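Local coordinates for protein beta-galactosidase (PDB 3OG2) that probably hydrolyses terminal non-reducing beta-D-galactose residues from beta-D-galactosides, as a glycoside hydrolase of family 35, at residues A[299-312]-A[357-369]. Sequence-based numbering, arbitrary orientation.
Sequences VNHEFERVFYKNNM and EKYSELKLQGQFL. With MAN (alpha-D-mannopyranose), chain B; NAG (2-acetamido-2-deoxy-beta-D-glucopyranose), chain C; MAN (alpha-D-mannopyranose), chain D; BMA (beta-D-mannopyranose), chain E.
Two helices of the TIM-barrel domain, 301-312 and 357-369, run in the same general direction, their axes 26° apart and 8.8 Å at closest approach. At their N-terminal ends His301 and Glu357 stack: the carboxylate lies almost flat over the imidazole, the planes 14° apart, with OE2 over the ring centre. The ring's NE2 hydrogen-bonds O4 of the chain B mannose (2.9 Å); Glu357 OE1 accepts from O2 of the beta-mannose and OE2 from O2 of the chain D mannose. With an alanine replacing His301, the chain B mannose O4 would probably lose its imidazole donor and the Glu357 carboxylate the ring it lies on. Lys358 reaches back past Glu304, bending at chi3 (-62°), and its NZ bonds Val299 O at 2.7 Å in the carbonyl plane; Gly345 O and Gly281 O also take this ammonium. Within its own helix Glu361 OE2 accepts from Gln365 NE2 (2.9 Å) through its anti lone pair, and the same nitrogen bonds weakly across to Glu304 O (3.3 Å). Glu304, Glu361 and Gln365 each sit as a knob in a hole of the facing helix, the interlocking of adjacent outer helices in a beta/alpha barrel, here with an N-glycan laid across their N termini.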
ATOM      1  N   VAL A 299      -0.654 -13.351   4.795  1.00 10.49           N
ATOM      2  CA  VAL A 299      -0.198 -13.117   3.421  1.00  9.98           C
ATOM      3  C   VAL A 299       1.331 -13.071   3.433  1.00  8.49           C
ATOM      4  O   VAL A 299       1.944 -12.024   3.216  1.00  9.97           O
ATOM      5  CB  VAL A 299      -0.827 -11.848   2.840  1.00 12.60           C
ATOM      6  CG1 VAL A 299      -0.458 -11.710   1.376  1.00 16.47           C
ATOM      7  CG2 VAL A 299      -2.363 -11.860   3.039  1.00 18.10           C
ATOM      8  N   ASN A 300       1.914 -14.239   3.703  1.00  8.65           N
ATOM      9  CA  ASN A 300       3.364 -14.281   3.989  1.00  7.94           C
ATOM     10  C   ASN A 300       4.166 -14.793   2.811  1.00  7.50           C
ATOM     11  O   ASN A 300       3.669 -14.867   1.666  1.00  8.42           O
ATOM     12  CB  ASN A 300       3.543 -15.104   5.271  1.00  9.90           C
ATOM     13  CG  ASN A 300       3.292 -16.598   5.046  1.00 10.34           C
ATOM     14  OD1 ASN A 300       2.800 -16.997   4.004  1.00 10.56           O
ATOM     15  ND2 ASN A 300       3.651 -17.399   6.024  1.00 12.98           N
ATOM     16  N   HIS A 301       5.429 -15.151   3.038  1.00  7.95           N
ATOM     17  CA  HIS A 301       6.266 -15.616   1.919  1.00  7.98           C
ATOM     18  C   HIS A 301       5.754 -16.909   1.298  1.00  7.55           C
ATOM     19  O   HIS A 301       5.987 -17.188   0.117  1.00  8.82           O
ATOM     20  CB  HIS A 301       7.728 -15.753   2.414  1.00  8.69           C
ATOM     21  CG  HIS A 301       7.927 -16.837   3.398  1.00  8.69           C
ATOM     22  ND1 HIS A 301       7.638 -16.749   4.740  1.00 10.80           N
ATOM     23  CD2 HIS A 301       8.430 -18.087   3.174  1.00  9.28           C
ATOM     24  CE1 HIS A 301       7.952 -17.942   5.317  1.00 10.85           C
ATOM     25  NE2 HIS A 301       8.424 -18.754   4.388  1.00 13.32           N
ATOM     26  N   GLU A 302       5.090 -17.741   2.120  1.00  7.75           N
ATOM     27  CA  GLU A 302       4.536 -19.002   1.633  1.00  7.46           C
ATOM     28  C   GLU A 302       3.375 -18.733   0.680  1.00  7.35           C
ATOM     29  O   GLU A 302       3.252 -19.348  -0.376  1.00  8.14           O
ATOM     30  CB  GLU A 302       4.079 -19.893   2.796  1.00  8.73           C
ATOM     31  CG  GLU A 302       5.275 -20.324   3.634  1.00 10.74           C
ATOM     32  CD  GLU A 302       4.909 -21.083   4.882  1.00 15.15           C
ATOM     33  OE1 GLU A 302       3.835 -20.774   5.452  1.00 18.69           O
ATOM     34  OE2 GLU A 302       5.725 -21.910   5.326  1.00 19.22           O
ATOM     35  N   PHE A 303       2.506 -17.819   1.123  1.00  7.83           N
ATOM     36  CA  PHE A 303       1.438 -17.396   0.217  0.50  6.92           C
ATOM     37  C   PHE A 303       2.036 -16.940  -1.104  1.00  7.12           C
ATOM     38  O   PHE A 303       1.550 -17.250  -2.189  1.00  8.13           O
ATOM     39  CB  PHE A 303       0.616 -16.293   0.920  0.50  8.45           C
ATOM     40  CG  PHE A 303      -0.100 -15.405  -0.079  0.50  8.17           C
ATOM     41  CD1 PHE A 303      -1.341 -15.765  -0.565  0.50  9.58           C
ATOM     42  CD2 PHE A 303       0.432 -14.198  -0.533  0.50 10.48           C
ATOM     43  CE1 PHE A 303      -2.009 -14.979  -1.495  0.50  9.00           C
ATOM     44  CE2 PHE A 303      -0.188 -13.403  -1.472  0.50 11.31           C
ATOM     45  CZ  PHE A 303      -1.431 -13.792  -1.953  0.50  8.97           C
ATOM     46  N   GLU A 304       3.085 -16.109  -1.058  1.00  7.84           N
ATOM     47  CA  GLU A 304       3.639 -15.579  -2.330  1.00  7.85           C
ATOM     48  C   GLU A 304       4.140 -16.688  -3.214  1.00  8.25           C
ATOM     49  O   GLU A 304       3.876 -16.743  -4.425  1.00  8.66           O
ATOM     50  CB  GLU A 304       4.801 -14.586  -2.096  1.00  7.92           C
ATOM     51  CG  GLU A 304       4.282 -13.323  -1.367  1.00  8.28           C
ATOM     52  CD  GLU A 304       5.438 -12.368  -1.160  1.00  7.52           C
ATOM     53  OE1 GLU A 304       6.612 -12.882  -0.964  1.00  8.39           O
ATOM     54  OE2 GLU A 304       5.217 -11.166  -1.094  1.00  8.42           O
ATOM     55  N   ARG A 305       4.922 -17.628  -2.631  1.00  8.06           N
ATOM     56  CA  ARG A 305       5.499 -18.610  -3.595  1.00  9.92           C
ATOM     57  C   ARG A 305       4.402 -19.531  -4.123  1.00  9.31           C
ATOM     58  O   ARG A 305       4.479 -19.861  -5.322  1.00 10.35           O
ATOM     59  CB  ARG A 305       6.675 -19.300  -2.991  1.00 14.07           C
ATOM     60  CG  ARG A 305       6.304 -20.112  -1.780  1.00 13.07           C
ATOM     61  CD  ARG A 305       7.591 -20.259  -0.898  1.00 13.09           C
ATOM     62  NE  ARG A 305       7.274 -21.254   0.111  1.00 10.96           N
ATOM     63  CZ  ARG A 305       8.089 -21.643   1.104  1.00 10.90           C
ATOM     64  NH1 ARG A 305       9.304 -21.106   1.317  1.00 11.85           N
ATOM     65  NH2 ARG A 305       7.648 -22.610   1.916  1.00 11.13           N
ATOM     66  N   VAL A 306       3.393 -19.920  -3.336  1.00  8.33           N
ATOM     67  CA  VAL A 306       2.347 -20.786  -3.930  1.00  8.10           C
ATOM     68  C   VAL A 306       1.419 -20.003  -4.833  1.00  7.71           C
ATOM     69  O   VAL A 306       1.153 -20.392  -5.987  1.00  9.08           O
ATOM     70  CB  VAL A 306       1.536 -21.499  -2.824  1.00  9.23           C
ATOM     71  CG1 VAL A 306       0.408 -22.337  -3.434  1.00  9.45           C
ATOM     72  CG2 VAL A 306       2.423 -22.377  -1.933  1.00  9.95           C
ATOM     73  N   PHE A 307       0.861 -18.879  -4.319  1.00  7.48           N
ATOM     74  CA  PHE A 307      -0.143 -18.198  -5.133  1.00  7.83           C
ATOM     75  C   PHE A 307       0.434 -17.397  -6.297  1.00  6.62           C
ATOM     76  O   PHE A 307      -0.197 -17.307  -7.360  1.00  7.96           O
ATOM     77  CB  PHE A 307      -0.980 -17.233  -4.262  1.00  7.72           C
ATOM     78  CG  PHE A 307      -2.025 -17.940  -3.415  1.00  8.11           C
ATOM     79  CD1 PHE A 307      -1.686 -18.567  -2.236  1.00 10.46           C
ATOM     80  CD2 PHE A 307      -3.376 -17.900  -3.870  1.00 10.68           C
ATOM     81  CE1 PHE A 307      -2.652 -19.153  -1.460  1.00 11.14           C
ATOM     82  CE2 PHE A 307      -4.354 -18.532  -3.083  1.00 10.45           C
ATOM     83  CZ  PHE A 307      -3.993 -19.141  -1.897  1.00 13.33           C
ATOM     84  N   TYR A 308       1.605 -16.788  -6.144  1.00  7.20           N
ATOM     85  CA  TYR A 308       2.131 -15.975  -7.261  1.00  6.89           C
ATOM     86  C   TYR A 308       2.628 -16.883  -8.366  1.00  7.53           C
ATOM     87  O   TYR A 308       2.413 -16.619  -9.554  1.00  8.13           O
ATOM     88  CB  TYR A 308       3.198 -14.991  -6.838  1.00  6.53           C
ATOM     89  CG  TYR A 308       2.714 -13.901  -5.874  1.00  6.95           C
ATOM     90  CD1 TYR A 308       1.408 -13.837  -5.416  1.00  6.89           C
ATOM     91  CD2 TYR A 308       3.619 -12.935  -5.453  1.00  7.58           C
ATOM     92  CE1 TYR A 308       1.008 -12.830  -4.551  1.00  6.76           C
ATOM     93  CE2 TYR A 308       3.227 -11.930  -4.576  1.00  7.94           C
ATOM     94  CZ  TYR A 308       1.923 -11.887  -4.140  1.00  6.62           C
ATOM     95  OH  TYR A 308       1.542 -10.890  -3.271  1.00  7.95           O
ATOM     96  N   LYS A 309       3.287 -17.998  -8.016  1.00  7.59           N
ATOM     97  CA  LYS A 309       3.687 -18.942  -9.083  1.00  7.26           C
ATOM     98  C   LYS A 309       2.455 -19.587  -9.707  1.00  7.44           C
ATOM     99  O   LYS A 309       2.524 -19.954 -10.884  1.00  8.25           O
ATOM    100  CB  LYS A 309       4.639 -19.996  -8.504  1.00  8.25           C
ATOM    101  CG  LYS A 309       5.989 -19.357  -8.109  1.00  8.65           C
ATOM    102  CD  LYS A 309       6.933 -20.354  -7.450  1.00  9.40           C
ATOM    103  CE  LYS A 309       8.155 -19.596  -6.883  1.00 10.50           C
ATOM    104  NZ  LYS A 309       9.186 -20.487  -6.350  1.00 11.62           N
ATOM    105  N   ASN A 310       1.327 -19.697  -8.970  1.00  7.49           N
ATOM    106  CA  ASN A 310       0.115 -20.188  -9.622  1.00  7.68           C
ATOM    107  C   ASN A 310      -0.394 -19.222 -10.675  1.00  8.46           C
ATOM    108  O   ASN A 310      -1.085 -19.643 -11.624  1.00  9.26           O
ATOM    109  CB  ASN A 310      -0.943 -20.402  -8.534  1.00  9.14           C
ATOM    110  CG  ASN A 310      -2.198 -21.016  -9.076  1.00  8.55           C
ATOM    111  OD1 ASN A 310      -2.147 -22.159  -9.597  1.00 10.61           O
ATOM    112  ND2 ASN A 310      -3.312 -20.289  -8.966  1.00  8.64           N
ATOM    113  N   ASN A 311      -0.120 -17.922 -10.571  1.00  7.75           N
ATOM    114  CA  ASN A 311      -0.484 -16.981 -11.604  1.00  7.08           C
ATOM    115  C   ASN A 311       0.491 -17.084 -12.787  1.00  7.44           C
ATOM    116  O   ASN A 311       0.073 -16.913 -13.936  1.00  8.43           O
ATOM    117  CB  ASN A 311      -0.480 -15.537 -11.038  1.00  7.94           C
ATOM    118  CG  ASN A 311      -1.595 -15.375 -10.014  1.00  7.79           C
ATOM    119  OD1 ASN A 311      -2.626 -16.047 -10.067  1.00  8.64           O
ATOM    120  ND2 ASN A 311      -1.380 -14.466  -9.048  1.00  9.14           N
ATOM    121  N   MET A 312       1.775 -17.351 -12.487  1.00  7.51           N
ATOM    122  CA  MET A 312       2.704 -17.640 -13.577  1.00  8.12           C
ATOM    123  C   MET A 312       2.287 -18.932 -14.285  1.00  7.92           C
ATOM    124  O   MET A 312       2.471 -19.051 -15.499  1.00  9.37           O
ATOM    125  CB  MET A 312       4.135 -17.787 -13.026  1.00  8.93           C
ATOM    126  CG  MET A 312       4.545 -16.450 -12.325  1.00 10.25           C
ATOM    127  SD  MET A 312       6.113 -16.707 -11.464  1.00 13.95           S
ATOM    128  CE  MET A 312       6.005 -15.380 -10.215  1.00 21.26           C
ATOM    129  N   GLU A 357      10.047 -11.495   5.551  1.00  8.36           N
ATOM    130  CA  GLU A 357      10.551 -12.530   4.627  1.00  7.84           C
ATOM    131  C   GLU A 357       9.880 -12.456   3.266  1.00  7.09           C
ATOM    132  O   GLU A 357      10.491 -12.733   2.229  1.00  8.38           O
ATOM    133  CB  GLU A 357      10.365 -13.891   5.263  1.00  8.56           C
ATOM    134  CG  GLU A 357      11.080 -14.988   4.448  1.00  9.91           C
ATOM    135  CD  GLU A 357      11.412 -16.260   5.236  1.00  9.26           C
ATOM    136  OE1 GLU A 357      11.466 -16.241   6.510  1.00  9.85           O
ATOM    137  OE2 GLU A 357      11.648 -17.290   4.595  1.00  9.16           O
ATOM    138  N   LYS A 358       8.589 -12.059   3.274  1.00  7.51           N
ATOM    139  CA  LYS A 358       7.867 -11.989   2.000  1.00  7.13           C
ATOM    140  C   LYS A 358       8.523 -11.009   1.044  1.00  6.68           C
ATOM    141  O   LYS A 358       8.422 -11.170  -0.170  1.00  7.92           O
ATOM    142  CB  LYS A 358       6.363 -11.619   2.179  1.00  8.20           C
ATOM    143  CG  LYS A 358       6.181 -10.312   2.941  1.00  8.35           C
ATOM    144  CD  LYS A 358       4.728  -9.988   3.187  1.00  8.07           C
ATOM    145  CE  LYS A 358       3.932  -9.783   1.889  1.00  8.05           C
ATOM    146  NZ  LYS A 358       2.476  -9.552   2.196  1.00  7.75           N
ATOM    147  N   TYR A 359       9.219  -9.985   1.499  1.00  6.82           N
ATOM    148  CA  TYR A 359       9.957  -9.086   0.580  1.00  7.09           C
ATOM    149  C   TYR A 359      10.999  -9.890  -0.179  1.00  6.48           C
ATOM    150  O   TYR A 359      11.139  -9.794  -1.410  1.00  6.75           O
ATOM    151  CB  TYR A 359      10.574  -7.904   1.382  1.00  7.36           C
ATOM    152  CG  TYR A 359      11.378  -7.002   0.462  1.00  7.36           C
ATOM    153  CD1 TYR A 359      12.741  -7.243   0.201  1.00  7.88           C
ATOM    154  CD2 TYR A 359      10.758  -5.890  -0.156  1.00  7.55           C
ATOM    155  CE1 TYR A 359      13.485  -6.448  -0.645  1.00  7.62           C
ATOM    156  CE2 TYR A 359      11.495  -5.088  -1.006  1.00  7.99           C
ATOM    157  CZ  TYR A 359      12.854  -5.367  -1.239  1.00  7.33           C
ATOM    158  OH  TYR A 359      13.632  -4.599  -2.069  1.00  8.88           O
ATOM    159  N   SER A 360      11.840 -10.625   0.592  1.00  6.69           N
ATOM    160  CA  SER A 360      12.964 -11.307  -0.071  1.00  7.37           C
ATOM    161  C   SER A 360      12.466 -12.395  -0.998  1.00  6.73           C
ATOM    162  O   SER A 360      13.061 -12.604  -2.067  1.00  8.13           O
ATOM    163  CB  SER A 360      13.895 -11.884   0.995  1.00  9.44           C
ATOM    164  OG  SER A 360      14.365 -10.829   1.855  1.00  9.53           O
ATOM    165  N   GLU A 361      11.365 -13.077  -0.613  1.00  7.49           N
ATOM    166  CA  GLU A 361      10.808 -14.098  -1.532  1.00  7.41           C
ATOM    167  C   GLU A 361      10.275 -13.444  -2.803  1.00  7.83           C
ATOM    168  O   GLU A 361      10.447 -13.981  -3.895  1.00  8.13           O
ATOM    169  CB  GLU A 361       9.705 -14.840  -0.812  1.00  8.67           C
ATOM    170  CG  GLU A 361       8.850 -15.664  -1.781  1.00 10.05           C
ATOM    171  CD  GLU A 361       9.556 -16.736  -2.582  1.00 12.99           C
ATOM    172  OE1 GLU A 361      10.458 -17.390  -1.976  1.00 14.33           O
ATOM    173  OE2 GLU A 361       9.240 -17.003  -3.797  1.00 14.21           O
ATOM    174  N   LEU A 362       9.641 -12.262  -2.673  1.00  6.80           N
ATOM    175  CA  LEU A 362       9.116 -11.589  -3.874  1.00  7.28           C
ATOM    176  C   LEU A 362      10.248 -11.180  -4.791  1.00  6.24           C
ATOM    177  O   LEU A 362      10.092 -11.269  -6.025  1.00  8.10           O
ATOM    178  CB  LEU A 362       8.274 -10.410  -3.417  1.00  7.02           C
ATOM    179  CG  LEU A 362       7.513  -9.654  -4.479  1.00  8.03           C
ATOM    180  CD1 LEU A 362       6.660 -10.571  -5.356  1.00 10.03           C
ATOM    181  CD2 LEU A 362       6.610  -8.627  -3.776  1.00  9.11           C
ATOM    182  N   LYS A 363      11.393 -10.765  -4.219  1.00  6.60           N
ATOM    183  CA  LYS A 363      12.554 -10.430  -5.058  1.00  7.08           C
ATOM    184  C   LYS A 363      13.025 -11.635  -5.847  1.00  6.49           C
ATOM    185  O   LYS A 363      13.442 -11.503  -6.988  1.00  7.45           O
ATOM    186  CB  LYS A 363      13.685  -9.966  -4.114  1.00  6.82           C
ATOM    187  CG  LYS A 363      14.975  -9.650  -4.852  1.00  7.13           C
ATOM    188  CD  LYS A 363      16.055  -8.990  -3.945  1.00  7.67           C
ATOM    189  CE  LYS A 363      16.362  -9.940  -2.762  1.00  8.84           C
ATOM    190  NZ  LYS A 363      17.496  -9.381  -1.960  1.00  8.64           N
ATOM    191  N   LEU A 364      12.989 -12.861  -5.276  1.00  7.10           N
ATOM    192  CA  LEU A 364      13.436 -14.009  -6.070  1.00  7.63           C
ATOM    193  C   LEU A 364      12.574 -14.155  -7.322  1.00  7.89           C
ATOM    194  O   LEU A 364      13.066 -14.491  -8.412  1.00  9.91           O
ATOM    195  CB  LEU A 364      13.325 -15.287  -5.252  1.00  8.60           C
ATOM    196  CG  LEU A 364      14.032 -15.313  -3.910  1.00  7.90           C
ATOM    197  CD1 LEU A 364      13.885 -16.702  -3.277  1.00 10.78           C
ATOM    198  CD2 LEU A 364      15.501 -14.959  -4.061  1.00 11.43           C
ATOM    199  N   GLN A 365      11.278 -13.876  -7.149  1.00  7.93           N
ATOM    200  CA  GLN A 365      10.355 -14.029  -8.291  1.00  8.27           C
ATOM    201  C   GLN A 365      10.508 -12.926  -9.312  1.00  7.16           C
ATOM    202  O   GLN A 365      10.506 -13.198 -10.521  1.00  9.01           O
ATOM    203  CB  GLN A 365       8.913 -14.032  -7.757  1.00 10.73           C
ATOM    204  CG  GLN A 365       8.631 -15.226  -6.809  1.00 12.23           C
ATOM    205  CD  GLN A 365       7.204 -15.178  -6.304  1.00 14.29           C
ATOM    206  OE1 GLN A 365       6.303 -14.552  -6.888  1.00 16.19           O
ATOM    207  NE2 GLN A 365       6.931 -15.822  -5.198  1.00 15.32           N
ATOM    208  N   GLY A 366      10.676 -11.674  -8.851  1.00  7.27           N
ATOM    209  CA  GLY A 366      10.864 -10.594  -9.819  1.00  7.22           C
ATOM    210  C   GLY A 366      12.158 -10.733 -10.611  1.00  7.11           C
ATOM    211  O   GLY A 366      12.210 -10.499 -11.835  1.00  7.78           O
ATOM    212  N   GLN A 367      13.232 -11.134  -9.905  1.00  6.82           N
ATOM    213  CA  GLN A 367      14.507 -11.274 -10.601  1.00  7.56           C
ATOM    214  C   GLN A 367      14.487 -12.429 -11.591  1.00  6.94           C
ATOM    215  O   GLN A 367      15.085 -12.318 -12.662  1.00  8.20           O
ATOM    216  CB  GLN A 367      15.624 -11.435  -9.567  1.00  9.61           C
ATOM    217  CG  GLN A 367      15.793 -10.157  -8.726  1.00  9.43           C
ATOM    218  CD  GLN A 367      16.216  -8.983  -9.551  1.00 10.06           C
ATOM    219  OE1 GLN A 367      16.720  -8.950 -10.639  1.00 11.01           O
ATOM    220  NE2 GLN A 367      15.954  -7.808  -8.926  1.00 11.63           N
ATOM    221  N   PHE A 368      13.770 -13.508 -11.287  1.00  7.33           N
ATOM    222  CA  PHE A 368      13.623 -14.615 -12.216  1.00  7.60           C
ATOM    223  C   PHE A 368      12.893 -14.173 -13.487  1.00  7.77           C
ATOM    224  O   PHE A 368      13.359 -14.439 -14.623  1.00  8.56           O
ATOM    225  CB  PHE A 368      12.849 -15.748 -11.512  1.00  9.43           C
ATOM    226  CG  PHE A 368      12.352 -16.794 -12.506  1.00 11.38           C
ATOM    227  CD1 PHE A 368      13.232 -17.548 -13.266  1.00 14.51           C
ATOM    228  CD2 PHE A 368      10.993 -16.977 -12.663  1.00 16.05           C
ATOM    229  CE1 PHE A 368      12.791 -18.469 -14.228  1.00 18.02           C
ATOM    230  CE2 PHE A 368      10.561 -17.913 -13.577  1.00 21.63           C
ATOM    231  CZ  PHE A 368      11.440 -18.670 -14.326  1.00 19.84           C
ATOM    232  N   LEU A 369      11.741 -13.503 -13.313  1.00  7.76           N
ATOM    233  CA  LEU A 369      10.934 -13.229 -14.521  1.00  7.52           C
ATOM    234  C   LEU A 369      11.673 -12.273 -15.454  1.00  7.54           C
ATOM    235  O   LEU A 369      11.572 -12.439 -16.681  1.00  8.93           O
ATOM    236  CB  LEU A 369       9.565 -12.671 -14.155  1.00  9.71           C
ATOM    237  CG  LEU A 369       8.567 -13.736 -13.620  1.00 10.57           C
ATOM    238  CD1 LEU A 369       7.304 -13.084 -13.162  1.00 15.60           C
ATOM    239  CD2 LEU A 369       8.259 -14.769 -14.735  1.00 18.58           C
TER
HETATM  240  C1  MAN B   5      11.794 -22.805   6.823  1.00 11.01           C
HETATM  241  C2  MAN B   5      11.499 -23.472   5.493  1.00 11.12           C
HETATM  242  C3  MAN B   5      10.493 -22.679   4.655  1.00 11.78           C
HETATM  243  C4  MAN B   5       9.256 -22.436   5.511  1.00 11.64           C
HETATM  244  C5  MAN B   5       9.645 -21.669   6.786  1.00 13.25           C
HETATM  245  C6  MAN B   5       8.419 -21.558   7.725  1.00 17.89           C
HETATM  246  O2  MAN B   5      10.948 -24.735   5.828  1.00 14.52           O
HETATM  247  O3  MAN B   5      10.151 -23.392   3.488  1.00 12.34           O
HETATM  248  O4  MAN B   5       8.370 -21.633   4.771  1.00 11.38           O
HETATM  249  O5  MAN B   5      10.609 -22.456   7.482  1.00 11.79           O
HETATM  250  O6  MAN B   5       8.740 -20.704   8.810  1.00 28.81           O
HETATM  251  C1  NAG C   2      14.667 -11.127   8.153  1.00 10.12           C
HETATM  252  C2  NAG C   2      14.824 -12.515   7.546  1.00  9.46           C
HETATM  253  C3  NAG C   2      13.507 -13.261   7.539  1.00  8.90           C
HETATM  254  C4  NAG C   2      12.923 -13.286   8.963  1.00  9.80           C
HETATM  255  C5  NAG C   2      12.819 -11.836   9.480  1.00  9.67           C
HETATM  256  C6  NAG C   2      12.373 -11.753  10.931  1.00 11.58           C
HETATM  257  C7  NAG C   2      16.564 -12.475   5.805  1.00 10.63           C
HETATM  258  C8  NAG C   2      16.911 -12.028   4.414  1.00 11.86           C
HETATM  259  N2  NAG C   2      15.287 -12.354   6.153  1.00 10.18           N
HETATM  260  O3  NAG C   2      13.667 -14.551   7.032  1.00 10.77           O
HETATM  261  O4  NAG C   2      11.605 -13.834   8.871  1.00  9.72           O
HETATM  262  O5  NAG C   2      14.147 -11.280   9.459  1.00 10.03           O
HETATM  263  O6  NAG C   2      13.171 -12.575  11.764  1.00 15.42           O
HETATM  264  O7  NAG C   2      17.443 -12.795   6.618  1.00 13.23           O
HETATM  265  C1  MAN D   4      13.361 -18.417   8.214  1.00 10.14           C
HETATM  266  C2  MAN D   4      12.683 -19.272   7.153  1.00  9.51           C
HETATM  267  C3  MAN D   4      12.965 -20.755   7.493  1.00 10.54           C
HETATM  268  C4  MAN D   4      14.496 -20.986   7.546  1.00 11.80           C
HETATM  269  C5  MAN D   4      15.090 -20.058   8.631  1.00 12.71           C
HETATM  270  C6  MAN D   4      16.619 -20.172   8.624  1.00 14.31           C
HETATM  271  O2  MAN D   4      13.236 -18.940   5.889  1.00 10.19           O
HETATM  272  O3  MAN D   4      12.431 -21.537   6.385  1.00 10.96           O
HETATM  273  O4  MAN D   4      14.727 -22.329   7.916  1.00 14.40           O
HETATM  274  O5  MAN D   4      14.756 -18.710   8.284  1.00 11.13           O
HETATM  275  O6  MAN D   4      17.152 -19.431   9.734  1.00 22.44           O
HETATM  276  C1  BMA E   3      11.296 -14.718   9.824  1.00 10.50           C
HETATM  277  C2  BMA E   3       9.830 -15.152   9.683  1.00 10.68           C
HETATM  278  C3  BMA E   3       9.528 -16.222  10.737  1.00 12.73           C
HETATM  279  C4  BMA E   3      10.503 -17.401  10.615  1.00 12.94           C
HETATM  280  C5  BMA E   3      11.951 -16.849  10.691  1.00 12.29           C
HETATM  281  C6  BMA E   3      13.017 -17.910  10.574  1.00 12.31           C
HETATM  282  O2  BMA E   3       9.557 -15.628   8.352  1.00 12.55           O
HETATM  283  O3  BMA E   3       8.210 -16.699  10.496  1.00 17.77           O
HETATM  284  O4  BMA E   3      10.270 -18.258  11.748  1.00 15.94           O
HETATM  285  O5  BMA E   3      12.155 -15.871   9.631  1.00 10.61           O
HETATM  286  O6  BMA E   3      12.721 -18.775   9.442  1.00 11.37           O
HETATM  287  O   HOH W   1       6.680 -13.117   5.204  1.00 10.84           O
HETATM  288  O   HOH W   2      10.118 -18.379   0.465  1.00 12.72           O
HETATM  289  O   HOH W   3      10.753 -18.538  -5.275  1.00 27.34           O